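Local coordinates for flagellar hook-associated protein (Burkholderia pseudomallei, PDB 4UT1), which probably serves as a structural junction protein at the end of the bacterial flagellar hook, where the filament is joined on, at residues Gln125-Asn130 with Ser135-Ala140; Leu408-Ser413 with Phe422-Thr427; Ala100-Tyr105 with Ser159-Ser164. All blocks are in the same frame, centred on the assembly; numbering follows the deposited sequence.

Contact 1 (Gln125-Asn130 with Ser135-Ala140)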
# COMPACT_ATOMS: atom_id res chain seq x y z
N GLN A 125 21.80 3.74 14.05
CA GLN A 125 22.23 3.80 15.45
C GLN A 125 23.75 3.89 15.54
O GLN A 125 24.30 4.59 16.40
CB GLN A 125 21.70 2.58 16.21
CG GLN A 125 22.21 2.50 17.64
CD GLN A 125 21.33 1.64 18.51
OE1 GLN A 125 20.70 0.69 18.04
NE2 GLN A 125 21.26 1.97 19.80
N THR A 126 24.44 3.17 14.65
CA THR A 126 25.89 3.25 14.56
C THR A 126 26.31 4.66 14.20
O THR A 126 27.25 5.21 14.76
CB THR A 126 26.44 2.24 13.52
OG1 THR A 126 26.11 0.93 13.96
CG2 THR A 126 27.93 2.37 13.38
N VAL A 127 25.58 5.27 13.27
CA VAL A 127 25.87 6.65 12.90
C VAL A 127 25.63 7.55 14.12
O VAL A 127 26.37 8.49 14.35
CB VAL A 127 25.00 7.13 11.71
CG1 VAL A 127 25.12 8.63 11.55
CG2 VAL A 127 25.40 6.40 10.41
N ALA A 128 24.61 7.22 14.91
CA ALA A 128 24.24 8.08 16.04
C ALA A 128 25.39 8.20 17.04
O ALA A 128 25.53 9.23 17.71
CB ALA A 128 23.00 7.54 16.73
N ASN A 129 26.21 7.15 17.13
CA ASN A 129 27.33 7.12 18.08
C ASN A 129 28.65 7.53 17.44
O ASN A 129 29.67 7.64 18.12
CB ASN A 129 27.48 5.72 18.68
CG ASN A 129 26.33 5.36 19.59
OD1 ASN A 129 25.84 6.19 20.35
ND2 ASN A 129 25.89 4.12 19.52
N ASN A 130 28.62 7.71 16.12
CA ASN A 130 29.80 8.08 15.35
C ASN A 130 29.39 9.05 14.26
O ASN A 130 29.60 8.78 13.07
CB ASN A 130 30.48 6.84 14.71
CG ASN A 130 30.79 5.75 15.72
OD1 ASN A 130 31.88 5.73 16.31
ND2 ASN A 130 29.84 4.85 15.93
N SER A 135 32.74 6.32 7.38
CA SER A 135 32.54 4.89 7.18
C SER A 135 31.18 4.42 7.68
O SER A 135 30.51 3.65 7.01
CB SER A 135 33.65 4.09 7.86
OG SER A 135 34.88 4.30 7.19
N ALA A 136 30.79 4.87 8.86
CA ALA A 136 29.49 4.50 9.40
C ALA A 136 28.37 4.98 8.47
O ALA A 136 27.34 4.33 8.31
CB ALA A 136 29.31 5.07 10.79
N ARG A 137 28.59 6.13 7.84
CA ARG A 137 27.59 6.71 6.95
C ARG A 137 27.55 5.91 5.66
O ARG A 137 26.49 5.65 5.11
CB ARG A 137 27.89 8.19 6.68
CG ARG A 137 27.51 9.08 7.88
CD ARG A 137 28.16 10.44 7.85
NE ARG A 137 27.68 11.27 8.96
CZ ARG A 137 26.66 12.11 8.86
NH1 ARG A 137 25.99 12.22 7.71
NH2 ARG A 137 26.28 12.83 9.92
N GLN A 138 28.72 5.49 5.19
CA GLN A 138 28.78 4.65 4.00
C GLN A 138 28.07 3.31 4.21
O GLN A 138 27.36 2.82 3.33
CB GLN A 138 30.22 4.42 3.57
CG GLN A 138 30.31 3.82 2.19
CD GLN A 138 29.46 4.61 1.20
OE1 GLN A 138 29.75 5.78 0.91
NE2 GLN A 138 28.40 3.98 0.70
N THR A 139 28.27 2.72 5.39
CA THR A 139 27.61 1.47 5.73
C THR A 139 26.09 1.64 5.75
O THR A 139 25.36 0.81 5.20
CB THR A 139 28.09 0.93 7.07
OG1 THR A 139 29.47 0.54 6.95
CG2 THR A 139 27.27 -0.27 7.52
N ALA A 140 25.63 2.72 6.37
CA ALA A 140 24.20 3.03 6.38
C ALA A 140 23.63 3.11 4.96
O ALA A 140 22.52 2.64 4.71
CB ALA A 140 23.96 4.35 7.12
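Val127 packs against Ala136 near the closed end of an antiparallel helical hairpin, in which helix 113-129 turns through a short connection into the long helix 134-193. The axes of 125-129 and 135-140 approach to 8.9 Å at an angle of 166°, close enough for small residues to fill the interface.

The apolar part centres on one methyl group. Val127 CG1 is anti to the backbone N (chi1 168°), and this turns CG2 onto the surface of the opposite helix, where Val127 CG2 lies 4.1 Å from Ala136 CB. Val127 CG2 is equally close to Ala140 CB one turn further on, and lies 3.5 Å from Ala136 O. Thr126 adds its methyl at the more open border, CG2 standing 4.0 Å from Ala136 CB. Val127 also touches Ala446 and Ala574, so this end of the hairpin is packed against later parts of the chain.

The polar groups act around this apolar patch. Arg137 lays its aliphatic CG beside Val127 CG2, whereas its guanidinium group is spent on backbone carbonyls: NE bonds to Ala131 O in the connection, NH1 to Gly441 O and Ile444 O. Asp133 OD2 accepts from Ala136 N at the start of the second helix. At the end of the first, Asn130 folds back so that ND2 reaches Thr126 O at 2.9 Å in a nearly straight bond (N-H...O 169°), sharing that oxygen with Asn129 N.

Contact 2 (Leu408-Ser413 with Phe422-Thr427)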
# COMPACT_ATOMS: atom_id res chain seq x y z
N LEU A 408 -7.00 9.07 1.89
CA LEU A 408 -6.62 9.61 0.59
C LEU A 408 -7.18 10.99 0.33
O LEU A 408 -8.34 11.27 0.64
CB LEU A 408 -7.09 8.69 -0.53
CG LEU A 408 -6.56 7.26 -0.50
CD1 LEU A 408 -7.21 6.46 -1.63
CD2 LEU A 408 -5.03 7.29 -0.64
N LYS A 409 -6.37 11.85 -0.28
CA LYS A 409 -6.83 13.12 -0.80
C LYS A 409 -7.09 12.95 -2.29
O LYS A 409 -6.19 12.61 -3.05
CB LYS A 409 -5.81 14.23 -0.55
CG LYS A 409 -5.59 14.56 0.94
CD LYS A 409 -4.51 15.62 1.14
CE LYS A 409 -4.22 15.87 2.62
NZ LYS A 409 -2.95 16.62 2.82
N LEU A 410 -8.34 13.18 -2.69
CA LEU A 410 -8.74 12.93 -4.07
C LEU A 410 -9.14 14.23 -4.74
O LEU A 410 -10.02 14.95 -4.27
CB LEU A 410 -9.88 11.91 -4.11
CG LEU A 410 -9.57 10.55 -3.49
CD1 LEU A 410 -10.50 10.25 -2.32
CD2 LEU A 410 -9.66 9.45 -4.55
N SER A 411 -8.46 14.54 -5.84
CA SER A 411 -8.71 15.78 -6.56
C SER A 411 -9.05 15.56 -8.02
O SER A 411 -8.30 14.94 -8.77
CB SER A 411 -7.49 16.69 -6.42
OG SER A 411 -7.37 17.07 -5.07
N LEU A 412 -10.20 16.09 -8.43
CA LEU A 412 -10.69 15.94 -9.80
C LEU A 412 -10.62 17.27 -10.55
O LEU A 412 -10.79 18.32 -9.95
CB LEU A 412 -12.11 15.41 -9.80
CG LEU A 412 -12.24 13.99 -9.24
CD1 LEU A 412 -13.33 13.94 -8.19
CD2 LEU A 412 -12.53 12.99 -10.37
N SER A 413 -10.37 17.21 -11.85
CA SER A 413 -10.28 18.43 -12.65
C SER A 413 -11.66 19.02 -12.93
O SER A 413 -11.79 20.19 -13.29
CB SER A 413 -9.56 18.13 -13.96
OG SER A 413 -10.31 17.24 -14.75
N PHE A 422 -12.91 5.70 -11.44
CA PHE A 422 -11.45 5.78 -11.51
C PHE A 422 -10.79 4.72 -10.64
O PHE A 422 -11.11 4.58 -9.46
CB PHE A 422 -10.95 7.17 -11.10
CG PHE A 422 -11.51 8.29 -11.94
CD1 PHE A 422 -12.77 8.80 -11.68
CD2 PHE A 422 -10.78 8.79 -13.00
CE1 PHE A 422 -13.29 9.81 -12.47
CE2 PHE A 422 -11.29 9.80 -13.79
CZ PHE A 422 -12.55 10.31 -13.52
N THR A 423 -9.86 3.96 -11.22
CA THR A 423 -9.11 3.02 -10.41
C THR A 423 -8.01 3.76 -9.69
O THR A 423 -7.27 4.53 -10.28
CB THR A 423 -8.51 1.89 -11.25
OG1 THR A 423 -9.56 1.26 -11.96
CG2 THR A 423 -7.82 0.87 -10.34
N VAL A 424 -7.92 3.53 -8.39
CA VAL A 424 -6.94 4.22 -7.58
C VAL A 424 -6.05 3.19 -6.91
O VAL A 424 -6.53 2.40 -6.10
CB VAL A 424 -7.59 5.11 -6.53
CG1 VAL A 424 -6.51 5.76 -5.65
CG2 VAL A 424 -8.45 6.16 -7.22
N LEU A 425 -4.77 3.21 -7.28
CA LEU A 425 -3.79 2.27 -6.77
C LEU A 425 -2.70 3.05 -6.06
O LEU A 425 -1.68 3.40 -6.65
CB LEU A 425 -3.18 1.43 -7.91
CG LEU A 425 -4.12 0.75 -8.92
CD1 LEU A 425 -3.31 0.00 -9.98
CD2 LEU A 425 -5.05 -0.23 -8.21
N PRO A 426 -2.94 3.39 -4.78
CA PRO A 426 -2.04 4.30 -4.08
C PRO A 426 -0.66 3.73 -3.81
O PRO A 426 0.28 4.52 -3.74
CB PRO A 426 -2.77 4.58 -2.77
CG PRO A 426 -4.23 4.23 -3.06
CD PRO A 426 -4.12 3.04 -3.97
N THR A 427 -0.52 2.41 -3.69
CA THR A 427 0.76 1.83 -3.25
C THR A 427 1.33 0.70 -4.11
O THR A 427 2.47 0.30 -3.90
CB THR A 427 0.65 1.26 -1.82
OG1 THR A 427 -0.35 0.24 -1.78
CG2 THR A 427 0.30 2.37 -0.82
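Strand 408-412 lies over strand 422-425 and the Pro426 that follows it, pairing Leu408, Leu410 and Leu412 with Pro426, Val424 and Phe422 in a broadly antiparallel sense, with axes 10.8 Å apart at their closest and an angle of 146° between them. That spacing is the distance between layers of a beta sandwich: strand 408-412 is the middle strand of a three-stranded sheet, between 356-360 and 402-405, and strand 421-425 belongs to the facing five-stranded one.

The contact is made by side chains alone. Leu408, with CG beside its backbone N (chi1 -59°), sets both branches against Pro426, CD1 and CD2 each 4.0 Å from Pro426 CG, the leucine crossing the proline ring at about a right angle. Leu408 CD1 also meets Val424 CG1 tip to tip at 4.1 Å. Val424 sends its other methyl to the next leucine, more loosely, with CG2 4.4 Å from Leu410 CD2. At the far end Leu412 and Phe422 cross obliquely, and Leu412 CD2 rests 3.9 Å from Phe422 CE1 near the end of the ring. Leu356 touches Leu412, Val424 and Phe422, filling in from the neighbouring strand.

All six residues are buried and meet through carbon atoms only, without directional bonds between the strands, so the two layers of this D2-like domain are held here by hydrophobic packing.

Contact 3 (Ala100-Tyr105 with Ser159-Ser164)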
# COMPACT_ATOMS: atom_id res chain seq x y z
N ALA A 100 1.30 -20.87 -4.15
CA ALA A 100 2.46 -21.61 -3.66
C ALA A 100 3.74 -21.02 -4.25
O ALA A 100 4.74 -20.84 -3.54
CB ALA A 100 2.34 -23.09 -4.00
N GLN A 101 3.70 -20.71 -5.54
CA GLN A 101 4.79 -20.02 -6.22
C GLN A 101 5.12 -18.69 -5.53
O GLN A 101 6.29 -18.42 -5.22
CB GLN A 101 4.44 -19.77 -7.70
CG GLN A 101 5.56 -19.06 -8.46
CD GLN A 101 5.16 -18.64 -9.86
OE1 GLN A 101 5.83 -17.82 -10.49
NE2 GLN A 101 4.08 -19.22 -10.37
N LEU A 102 4.11 -17.87 -5.28
CA LEU A 102 4.31 -16.60 -4.58
C LEU A 102 4.89 -16.82 -3.18
O LEU A 102 5.84 -16.15 -2.77
CB LEU A 102 2.99 -15.82 -4.50
CG LEU A 102 3.08 -14.47 -3.79
CD1 LEU A 102 4.02 -13.51 -4.53
CD2 LEU A 102 1.69 -13.86 -3.61
N ASN A 103 4.32 -17.76 -2.44
CA ASN A 103 4.74 -18.03 -1.07
C ASN A 103 6.21 -18.44 -0.97
O ASN A 103 6.95 -17.99 -0.08
CB ASN A 103 3.85 -19.12 -0.46
CG ASN A 103 4.07 -19.27 1.04
OD1 ASN A 103 4.13 -18.27 1.77
ND2 ASN A 103 4.22 -20.51 1.49
N ASN A 104 6.63 -19.30 -1.89
CA ASN A 104 8.00 -19.78 -1.94
C ASN A 104 8.92 -18.62 -2.24
O ASN A 104 10.04 -18.52 -1.70
CB ASN A 104 8.15 -20.88 -3.00
CG ASN A 104 7.45 -22.16 -2.62
OD1 ASN A 104 7.08 -22.37 -1.47
ND2 ASN A 104 7.26 -23.05 -3.60
N TYR A 105 8.45 -17.72 -3.10
CA TYR A 105 9.21 -16.52 -3.40
C TYR A 105 9.35 -15.61 -2.18
O TYR A 105 10.45 -15.17 -1.86
CB TYR A 105 8.57 -15.73 -4.53
CG TYR A 105 9.25 -14.40 -4.69
CD1 TYR A 105 10.46 -14.29 -5.35
CD2 TYR A 105 8.69 -13.24 -4.14
CE1 TYR A 105 11.10 -13.07 -5.49
CE2 TYR A 105 9.32 -12.01 -4.27
CZ TYR A 105 10.52 -11.93 -4.95
OH TYR A 105 11.14 -10.72 -5.08
N SER A 159 4.99 -7.95 -10.77
CA SER A 159 4.51 -7.64 -12.11
C SER A 159 4.73 -8.84 -13.03
O SER A 159 3.98 -9.05 -13.98
CB SER A 159 5.20 -6.39 -12.66
OG SER A 159 6.59 -6.61 -12.77
N GLN A 160 5.76 -9.63 -12.74
CA GLN A 160 6.03 -10.80 -13.55
C GLN A 160 4.93 -11.86 -13.36
O GLN A 160 4.43 -12.43 -14.33
CB GLN A 160 7.42 -11.36 -13.22
CG GLN A 160 8.55 -10.49 -13.80
CD GLN A 160 9.93 -10.85 -13.24
OE1 GLN A 160 10.08 -11.80 -12.47
NE2 GLN A 160 10.95 -10.07 -13.61
N LEU A 161 4.57 -12.10 -12.11
CA LEU A 161 3.44 -12.95 -11.78
C LEU A 161 2.15 -12.42 -12.40
O LEU A 161 1.33 -13.19 -12.93
CB LEU A 161 3.29 -13.08 -10.27
CG LEU A 161 4.28 -14.02 -9.59
CD1 LEU A 161 4.07 -14.02 -8.09
CD2 LEU A 161 4.13 -15.42 -10.16
N ARG A 162 1.97 -11.10 -12.35
CA ARG A 162 0.76 -10.48 -12.90
C ARG A 162 0.71 -10.71 -14.41
O ARG A 162 -0.37 -10.99 -14.98
CB ARG A 162 0.69 -8.99 -12.57
CG ARG A 162 -0.64 -8.35 -12.99
CD ARG A 162 -0.83 -6.97 -12.38
NE ARG A 162 -0.91 -7.02 -10.93
CZ ARG A 162 0.06 -6.63 -10.11
NH1 ARG A 162 1.20 -6.12 -10.60
NH2 ARG A 162 -0.10 -6.72 -8.80
N GLN A 163 1.86 -10.62 -15.07
CA GLN A 163 1.89 -10.85 -16.51
C GLN A 163 1.75 -12.34 -16.83
O GLN A 163 1.14 -12.70 -17.84
CB GLN A 163 3.16 -10.29 -17.13
CG GLN A 163 3.33 -10.65 -18.60
CD GLN A 163 2.15 -10.24 -19.44
OE1 GLN A 163 1.42 -9.30 -19.11
NE2 GLN A 163 1.95 -10.95 -20.56
N SER A 164 2.32 -13.20 -15.99
CA SER A 164 2.12 -14.64 -16.12
C SER A 164 0.63 -14.97 -16.08
O SER A 164 0.13 -15.75 -16.89
CB SER A 164 2.88 -15.40 -15.02
OG SER A 164 2.72 -16.79 -15.18
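Helical segments 100-105 and 159-164 run in broadly opposite directions, nearest at Leu102 and Leu161, whose CA atoms are 8.1 Å apart. Leu161 is the residue that bridges the gap. Its CG sits beside the backbone N (chi1 -77°), and the branched end reaches the surface of helix 80-106, one methyl serving each of two neighbours there. CD1 packs tightly on Leu102 CD1 at 3.6 Å, the two leucines meeting at a slant. CD2 lies alongside the amide end of Gln101, whose extended chain (CG anti to N, chi1 -179°) passes Leu161 in the opposite direction at the exposed border. The 3.0 Å between Gln101 OE1 and Leu161 CD2 is too short for a comfortable contact, which leaves the exact placing of this amide doubtful.

Toward the interior, Leu102 also touches Ile604 of helix 593-630 and Thr299 of helix 287-322, while Leu161 reaches Leu300. Next to it, Arg162 turns to salt bridges with Asp301 and Glu259. Leucines meeting between antiparallel long helices, with Ile604 of the C-terminal helix packed on the same Leu102, are characteristic of an elongated helical bundle, consistent with the rod-like core of flagellar axial proteins.

Overall arrangement
Contacts 1 and 3 share helix 134-193, yet their centres are 36 Å apart, one near the turn from helix 113-129 and the other further along, against helix 80-106. Along the chain, contact 1 falls between the two segments of contact 3, and contact 2 follows both. Contacts 1 and 3 belong to the helical domain; contact 2 joins the layers of the D2-like sandwich, with its centre 39 Å from that of contact 1 and 27 Å from that of contact 3. Nearest atoms of contacts 2 and 3 are about 7 Å apart, without touching. The sandwich thus sits beside the helical rod, each part with its own apolar core, consistent with a structural role.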